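Local coordinates for putative riboflavin biosynthesis protein (Shewanella loihica, PDB 3KY8) that probably acts as a 5-amino-6-(5-phosphoribosylamino)uracil reductase in riboflavin biosynthesis, at residues V116-I119 and A120-A124; V136-Q139 and N140-E144; E181-L184 and D185-Q189. All coordinates share one frame; numbering follows the deposited sequence.

Interaction 1 (V116-I119 and A120-A124); sequences VDII and ADLNA
Ile118 and Leu122, one helical turn apart on helix 115-124, make the apolar part of this contact. Their side chains run alongside each other and point the same way, with CG2 of Ile118 meeting CD1 of Leu122 at 4.0 Å. The isoleucine methyl gets there because CG2 lies opposite the backbone N, next to the carbonyl carbon. The same pair faces strand 90-93 of the sheet, Ile118 on Leu93 and Leu122 on Phe91.

The main-chain hydrogen bonds are the i to i+4 set of an alpha helix. Leu122 N donates to Ile118 O at 3.0 Å in an almost straight line (176°), and Asn123 N reaches Ile119 O at 2.9 Å. The bonds from Ala120 N to Val116 O and from Asp121 N to Asp117 O, each 2.9 Å, are more bent.

Between Ile119 and Asn123 the packing is of mixed character. The amide of Asn123 folds back beside the helix, its CG 3.2 Å from Ile119 O and its OD1 3.5 Å from Ile119 CG2. Its ND2 is used further on, as donor to the carbonyl of Phe127, while Asp121 OD2 forms a salt bridge with Lys125.

The chemistry is that of an amphipathic helix: aliphatic side chains seat it against the sheet, aspartates occupy its exposed side, and a buried amide ties its last turn to the chain that follows.

Interaction 2 (V136-Q139 and N140-E144); sequences VTIQ and NFLKE. With SO4 (sulfate ion), chain E.
Backbone N of Asn140, Phe141, Leu142 and Lys143 donates to O of Val136, Thr137, Ile138 and Gln139 respectively, each at 2.9 Å, in the i to i+4 pattern of an alpha helix. Alongside these bonds, Thr137 CG2 lies 3.7 Å from CE1 of Phe141, whose ring also brings its edge to Thr137 O, with CD1 at 3.2 Å. One residue further along, Ile138 CG2 packs on Leu142 CD1 at 3.8 Å. On the outer side the Asn140 amide lies over the preceding turn, ND2 3.6 Å from Val136 CG1. An alanine in place of Asn140 has no amide to lay there, and the Val136 methyl would probably lose its cover on that side.

At the first turn a sulfate, probably from the crystallisation liquor, accepts hydrogen bonds from Val136 N to O1 (3.1 Å) and from Thr137 N and OG1 to O3, the hydroxyl at 2.6 Å. Having OG1 on the backbone-N side of the side chain (chi1 -55°) lets both Thr137 donors grip one oxygen. Thr73 OG1 binds the ion too. Amide donors and a helix N-terminus would favour an anion, consistent with a site for a phosphate of substrate or cofactor.

Interaction 3 (E181-L184 and D185-Q189); sequences EVVL and DSLTQ
Val183 and Leu187 form the close-packed part of this turn: CG2 of the valine meets CB of the leucine at 3.6 Å, the two side chains crossing at about a right angle. Chi1 of -65° sets CG1 of Val183 beside the backbone N and leaves CG2 between N and the carbonyl carbon, where it meets Leu187. Leu184 adds its CD1, 3.9 Å from CD1 of Leu187, the two leucines lying alongside and pointing the same way. Leu187 goes on to Thr153 and Phe155 of strand 149-158 and Leu184 to loop residues Asn49, Val53 and Thr55. On the same face NE2 of Gln189 donates to Thr153 OG1 and Thr55 O.

The motif is a beta hairpin joining strands 173-183 and 187-194 in the mixed sheet of this RibD-type, dihydrofolate reductase-like fold, strand 173-183 being the outermost on that side of the sheet within this chain. Two antiparallel hydrogen-bonded pairs set the register: Glu181 with Gln189, where Gln189 N gives Glu181 O the straighter bond (2.9 Å, 170°), and Val183 with Leu187, where Val183 N donates to Leu187 O at 2.9 Å. Between them Val182 and Thr188 are a non-hydrogen-bonded pair; their side chains barely meet but both pack on Ser180 of the second subunit.

The connection is looser. Leu184 and Asp185 both take positive phi angles, and Ser186 N makes a weak bond to Leu184 O. Asp185 is exposed; its N donates to a water at 2.9 Å, which in turn donates weakly to Val182 O. Ser186 OG bonds to Val177 N of the second subunit.

In the fold
Interactions 1 and 2 belong to two helices that pack together, their centres 16 Å apart. Ile119 CD1 meets Phe141 CE2 at 3.6 Å, and Val116 CG2 lies 3.5 Å from Glu144 OE1, so the last turn of helix 135-143 and the residue just after it rest on helix 115-124. Interaction 3 stands apart, its centre 26 Å from that of interaction 2 and 35 Å from that of interaction 1, on the opposite side of the chain's centre from the latter. Of the three, interaction 2 holds the sulfate. The side chain of Leu184 is about 4 Å from an unidentified molecule, probably from the crystallisation liquor, though it may mark a pocket. Interactions 2 and 3 both touch the second subunit, the former through Leu142 on Leu158 of that chain.

Interaction 1 (V116-I119 and A120-A124)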
loop_
_atom_site.group_PDB
_atom_site.type_symbol
_atom_site.label_atom_id
_atom_site.label_comp_id
_atom_site.label_asym_id
_atom_site.label_seq_id
_atom_site.Cartn_x
_atom_site.Cartn_y
_atom_site.Cartn_z
ATOM N N VAL A 116 19.895 -8.875 14.977
ATOM C CA VAL A 116 21.217 -8.618 14.382
ATOM C C VAL A 116 22.145 -9.820 14.592
ATOM O O VAL A 116 22.807 -10.257 13.634
ATOM C CB VAL A 116 21.805 -7.270 14.853
ATOM C CG1 VAL A 116 23.260 -7.148 14.479
ATOM C CG2 VAL A 116 21.018 -6.126 14.223
ATOM N N ASP A 117 22.140 -10.352 15.819
ATOM C CA ASP A 117 22.851 -11.575 16.196
ATOM C C ASP A 117 22.395 -12.814 15.406
ATOM O O ASP A 117 23.235 -13.593 14.965
ATOM C CB ASP A 117 22.695 -11.890 17.708
ATOM C CG ASP A 117 23.315 -10.819 18.637
ATOM O OD1 ASP A 117 24.169 -10.026 18.197
ATOM O OD2 ASP A 117 22.935 -10.781 19.827
ATOM N N ILE A 118 21.073 -12.997 15.272
ATOM C CA ILE A 118 20.494 -14.133 14.559
ATOM C C ILE A 118 20.964 -14.086 13.130
ATOM O O ILE A 118 21.368 -15.115 12.582
ATOM C CB ILE A 118 18.945 -14.132 14.597
ATOM C CG1 ILE A 118 18.419 -14.524 15.974
ATOM C CG2 ILE A 118 18.342 -15.114 13.597
ATOM C CD1 ILE A 118 16.938 -14.238 16.120
ATOM N N ILE A 119 20.926 -12.887 12.527
ATOM C CA ILE A 119 21.375 -12.713 11.147
ATOM C C ILE A 119 22.874 -12.946 11.033
ATOM O O ILE A 119 23.316 -13.601 10.098
ATOM C CB ILE A 119 20.970 -11.317 10.522
ATOM C CG1 ILE A 119 19.443 -11.156 10.464
ATOM C CG2 ILE A 119 21.517 -11.158 9.092
ATOM C CD1 ILE A 119 19.030 -9.696 10.345
ATOM N N ALA A 120 23.658 -12.418 11.968
ATOM C CA ALA A 120 25.113 -12.605 11.914
ATOM C C ALA A 120 25.431 -14.087 11.945
ATOM O O ALA A 120 26.321 -14.572 11.240
ATOM C CB ALA A 120 25.816 -11.873 13.080
ATOM N N ASP A 121 24.693 -14.803 12.781
ATOM C CA ASP A 121 24.911 -16.212 12.947
ATOM C C ASP A 121 24.544 -17.028 11.711
ATOM O O ASP A 121 25.341 -17.861 11.295
ATOM C CB ASP A 121 24.155 -16.729 14.148
ATOM C CG ASP A 121 24.560 -18.132 14.489
ATOM O OD1 ASP A 121 25.730 -18.300 14.884
ATOM O OD2 ASP A 121 23.724 -19.059 14.319
ATOM N N LEU A 122 23.347 -16.811 11.151
ATOM C CA LEU A 122 22.980 -17.447 9.880
ATOM C C LEU A 122 23.976 -17.130 8.743
ATOM O O LEU A 122 24.392 -18.037 7.988
ATOM C CB LEU A 122 21.542 -17.064 9.451
ATOM C CG LEU A 122 20.370 -17.421 10.392
ATOM C CD1 LEU A 122 19.027 -16.814 10.000
ATOM C CD2 LEU A 122 20.238 -18.908 10.588
ATOM N N ASN A 123 24.348 -15.855 8.589
ATOM C CA ASN A 123 25.289 -15.451 7.534
ATOM C C ASN A 123 26.633 -16.175 7.678
ATOM O O ASN A 123 27.220 -16.616 6.663
ATOM C CB ASN A 123 25.573 -13.940 7.558
ATOM C CG ASN A 123 24.372 -13.053 7.136
ATOM O OD1 ASN A 123 24.459 -11.827 7.295
ATOM N ND2 ASN A 123 23.271 -13.643 6.620
ATOM N N ALA A 124 27.112 -16.297 8.928
ATOM C CA ALA A 124 28.388 -16.966 9.217
ATOM C C ALA A 124 28.349 -18.428 8.797
ATOM O O ALA A 124 29.377 -18.997 8.380
ATOM C CB ALA A 124 28.766 -16.857 10.704
#

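Interaction 2 (V136-Q139 and N140-E144)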
loop_
_atom_site.group_PDB
_atom_site.type_symbol
_atom_site.label_atom_id
_atom_site.label_comp_id
_atom_site.label_asym_id
_atom_site.label_seq_id
_atom_site.Cartn_x
_atom_site.Cartn_y
_atom_site.Cartn_z
ATOM N N VAL A 136 4.630 -9.547 11.324
ATOM C CA VAL A 136 5.323 -9.123 12.523
ATOM C C VAL A 136 6.825 -9.193 12.296
ATOM O O VAL A 136 7.528 -8.308 12.713
ATOM C CB VAL A 136 4.879 -9.886 13.800
ATOM C CG1 VAL A 136 5.629 -9.363 15.104
ATOM C CG2 VAL A 136 3.353 -9.733 13.978
ATOM N N THR A 137 7.298 -10.231 11.620
ATOM C CA THR A 137 8.729 -10.428 11.381
ATOM C C THR A 137 9.256 -9.348 10.482
ATOM O O THR A 137 10.257 -8.722 10.802
ATOM C CB THR A 137 9.033 -11.847 10.788
ATOM O OG1 THR A 137 8.483 -12.845 11.659
ATOM C CG2 THR A 137 10.517 -12.102 10.663
ATOM N N ILE A 138 8.567 -9.099 9.374
ATOM C CA ILE A 138 8.939 -8.021 8.441
ATOM C C ILE A 138 8.942 -6.667 9.156
ATOM O O ILE A 138 9.899 -5.881 9.078
ATOM C CB ILE A 138 7.971 -7.996 7.186
ATOM C CG1 ILE A 138 8.167 -9.276 6.347
ATOM C CG2 ILE A 138 8.186 -6.721 6.311
ATOM C CD1 ILE A 138 7.038 -9.504 5.308
ATOM N N GLN A 139 7.886 -6.412 9.915
ATOM C CA GLN A 139 7.790 -5.165 10.683
ATOM C C GLN A 139 8.975 -5.013 11.615
ATOM O O GLN A 139 9.584 -3.940 11.681
ATOM C CB GLN A 139 6.470 -5.092 11.420
ATOM C CG GLN A 139 5.320 -4.772 10.450
ATOM C CD GLN A 139 3.969 -5.094 11.004
ATOM O OE1 GLN A 139 3.757 -4.945 12.181
ATOM N NE2 GLN A 139 3.045 -5.563 10.149
ATOM N N ASN A 140 9.350 -6.097 12.279
ATOM C CA ASN A 140 10.488 -6.082 13.193
ATOM C C ASN A 140 11.836 -5.866 12.520
ATOM O O ASN A 140 12.657 -5.092 13.038
ATOM C CB ASN A 140 10.488 -7.324 14.092
ATOM C CG ASN A 140 9.454 -7.228 15.194
ATOM O OD1 ASN A 140 9.068 -6.139 15.615
ATOM N ND2 ASN A 140 9.000 -8.357 15.656
ATOM N N PHE A 141 12.045 -6.512 11.377
ATOM C CA PHE A 141 13.199 -6.231 10.510
ATOM C C PHE A 141 13.299 -4.747 10.086
ATOM O O PHE A 141 14.354 -4.114 10.245
ATOM C CB PHE A 141 13.213 -7.152 9.274
ATOM C CG PHE A 141 13.896 -8.481 9.512
ATOM C CD1 PHE A 141 13.340 -9.420 10.381
ATOM C CD2 PHE A 141 15.061 -8.811 8.841
ATOM C CE1 PHE A 141 13.966 -10.648 10.609
ATOM C CE2 PHE A 141 15.704 -10.028 9.088
ATOM C CZ PHE A 141 15.132 -10.954 9.973
ATOM N N LEU A 142 12.189 -4.201 9.611
ATOM C CA LEU A 142 12.092 -2.798 9.227
ATOM C C LEU A 142 12.367 -1.831 10.359
ATOM O O LEU A 142 13.015 -0.785 10.100
ATOM C CB LEU A 142 10.740 -2.508 8.579
ATOM C CG LEU A 142 10.536 -3.125 7.181
ATOM C CD1 LEU A 142 9.055 -3.018 6.671
ATOM C CD2 LEU A 142 11.492 -2.454 6.260
ATOM N N LYS A 143 11.936 -2.167 11.600
ATOM C CA LYS A 143 12.231 -1.335 12.789
ATOM C C LYS A 143 13.723 -1.281 13.109
ATOM O O LYS A 143 14.157 -0.398 13.822
ATOM C CB LYS A 143 11.424 -1.758 14.050
ATOM C CG LYS A 143 9.897 -1.537 13.909
ATOM C CD LYS A 143 9.070 -2.063 15.138
ATOM C CE LYS A 143 7.520 -1.804 15.016
ATOM N NZ LYS A 143 6.710 -1.707 16.339
ATOM N N GLU A 144 14.518 -2.200 12.572
ATOM C CA GLU A 144 15.978 -2.131 12.716
ATOM C C GLU A 144 16.696 -1.860 11.385
ATOM O O GLU A 144 17.948 -1.919 11.298
ATOM C CB GLU A 144 16.474 -3.421 13.350
ATOM C CG GLU A 144 16.136 -3.494 14.866
ATOM C CD GLU A 144 16.626 -4.772 15.510
ATOM O OE1 GLU A 144 17.814 -5.117 15.334
ATOM O OE2 GLU A 144 15.820 -5.457 16.166
HETATM S S SO4 E . 4.571 -13.429 11.762
HETATM O O1 SO4 E . 3.530 -12.441 11.686
HETATM O O2 SO4 E . 4.675 -13.925 13.107
HETATM O O3 SO4 E . 5.856 -12.806 11.480
HETATM O O4 SO4 E . 4.277 -14.476 10.818
#

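Interaction 3 (E181-L184 and D185-Q189)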
loop_
_atom_site.group_PDB
_atom_site.type_symbol
_atom_site.label_atom_id
_atom_site.label_comp_id
_atom_site.label_asym_id
_atom_site.label_seq_id
_atom_site.Cartn_x
_atom_site.Cartn_y
_atom_site.Cartn_z
ATOM N N GLU A 181 5.788 -3.856 -13.041
ATOM C CA GLU A 181 5.083 -4.362 -14.193
ATOM C C GLU A 181 3.744 -4.904 -13.792
ATOM O O GLU A 181 3.541 -5.261 -12.639
ATOM C CB GLU A 181 5.903 -5.478 -14.850
ATOM C CG GLU A 181 6.070 -6.706 -14.015
ATOM C CD GLU A 181 6.982 -7.752 -14.666
ATOM O OE1 GLU A 181 6.766 -8.040 -15.857
ATOM O OE2 GLU A 181 7.898 -8.297 -13.979
ATOM N N VAL A 182 2.825 -4.945 -14.743
ATOM C CA VAL A 182 1.563 -5.619 -14.574
ATOM C C VAL A 182 1.819 -7.103 -14.891
ATOM O O VAL A 182 2.384 -7.421 -15.928
ATOM C CB VAL A 182 0.456 -5.014 -15.476
ATOM C CG1 VAL A 182 -0.859 -5.798 -15.341
ATOM C CG2 VAL A 182 0.226 -3.532 -15.118
ATOM N N VAL A 183 1.425 -7.987 -13.969
ATOM C CA VAL A 183 1.518 -9.439 -14.122
ATOM C C VAL A 183 0.082 -9.992 -14.084
ATOM O O VAL A 183 -0.789 -9.430 -13.427
ATOM C CB VAL A 183 2.385 -10.069 -13.010
ATOM C CG1 VAL A 183 3.799 -9.600 -13.112
ATOM C CG2 VAL A 183 1.886 -9.691 -11.632
ATOM N N LEU A 184 -0.178 -11.060 -14.822
ATOM C CA LEU A 184 -1.521 -11.730 -14.839
ATOM C C LEU A 184 -2.661 -10.791 -15.208
ATOM O O LEU A 184 -3.816 -11.012 -14.803
ATOM C CB LEU A 184 -1.842 -12.413 -13.487
ATOM C CG LEU A 184 -0.921 -13.570 -13.088
ATOM C CD1 LEU A 184 -1.113 -14.045 -11.641
ATOM C CD2 LEU A 184 -1.135 -14.697 -14.042
ATOM N N ASP A 185 -2.342 -9.728 -15.943
ATOM C CA ASP A 185 -3.340 -8.714 -16.327
ATOM C C ASP A 185 -3.921 -7.818 -15.236
ATOM O O ASP A 185 -4.260 -6.668 -15.552
ATOM C CB ASP A 185 -4.508 -9.328 -17.127
ATOM C CG ASP A 185 -4.180 -9.479 -18.610
ATOM O OD1 ASP A 185 -3.970 -8.420 -19.276
ATOM O OD2 ASP A 185 -4.138 -10.645 -19.100
ATOM N N SER A 186 -4.081 -8.262 -13.992
ATOM C CA SER A 186 -4.620 -7.310 -13.016
ATOM C C SER A 186 -3.867 -7.180 -11.739
ATOM O O SER A 186 -4.455 -6.761 -10.762
ATOM C CB SER A 186 -6.127 -7.549 -12.703
ATOM O OG SER A 186 -6.885 -6.303 -12.661
ATOM N N LEU A 187 -2.573 -7.498 -11.735
ATOM C CA LEU A 187 -1.749 -7.334 -10.546
ATOM C C LEU A 187 -0.600 -6.444 -10.910
ATOM O O LEU A 187 -0.130 -6.464 -12.050
ATOM C CB LEU A 187 -1.209 -8.684 -10.065
ATOM C CG LEU A 187 -2.180 -9.821 -9.792
ATOM C CD1 LEU A 187 -1.428 -11.034 -9.253
ATOM C CD2 LEU A 187 -3.302 -9.314 -8.835
ATOM N N THR A 188 -0.165 -5.622 -9.965
ATOM C CA THR A 188 1.080 -4.895 -10.132
ATOM C C THR A 188 2.070 -5.599 -9.278
ATOM O O THR A 188 1.727 -6.040 -8.185
ATOM C CB THR A 188 1.008 -3.388 -9.797
ATOM O OG1 THR A 188 0.650 -3.189 -8.405
ATOM C CG2 THR A 188 0.015 -2.691 -10.738
ATOM N N GLN A 189 3.280 -5.759 -9.808
ATOM C CA GLN A 189 4.397 -6.312 -9.071
ATOM C C GLN A 189 5.572 -5.328 -9.161
ATOM O O GLN A 189 6.105 -5.107 -10.242
ATOM C CB GLN A 189 4.792 -7.693 -9.597
ATOM C CG GLN A 189 5.881 -8.381 -8.751
ATOM C CD GLN A 189 6.123 -9.823 -9.131
ATOM O OE1 GLN A 189 6.817 -10.101 -10.115
ATOM N NE2 GLN A 189 5.600 -10.751 -8.334
HETATM O O HOH W 1 -0.177 -8.902 -17.608
#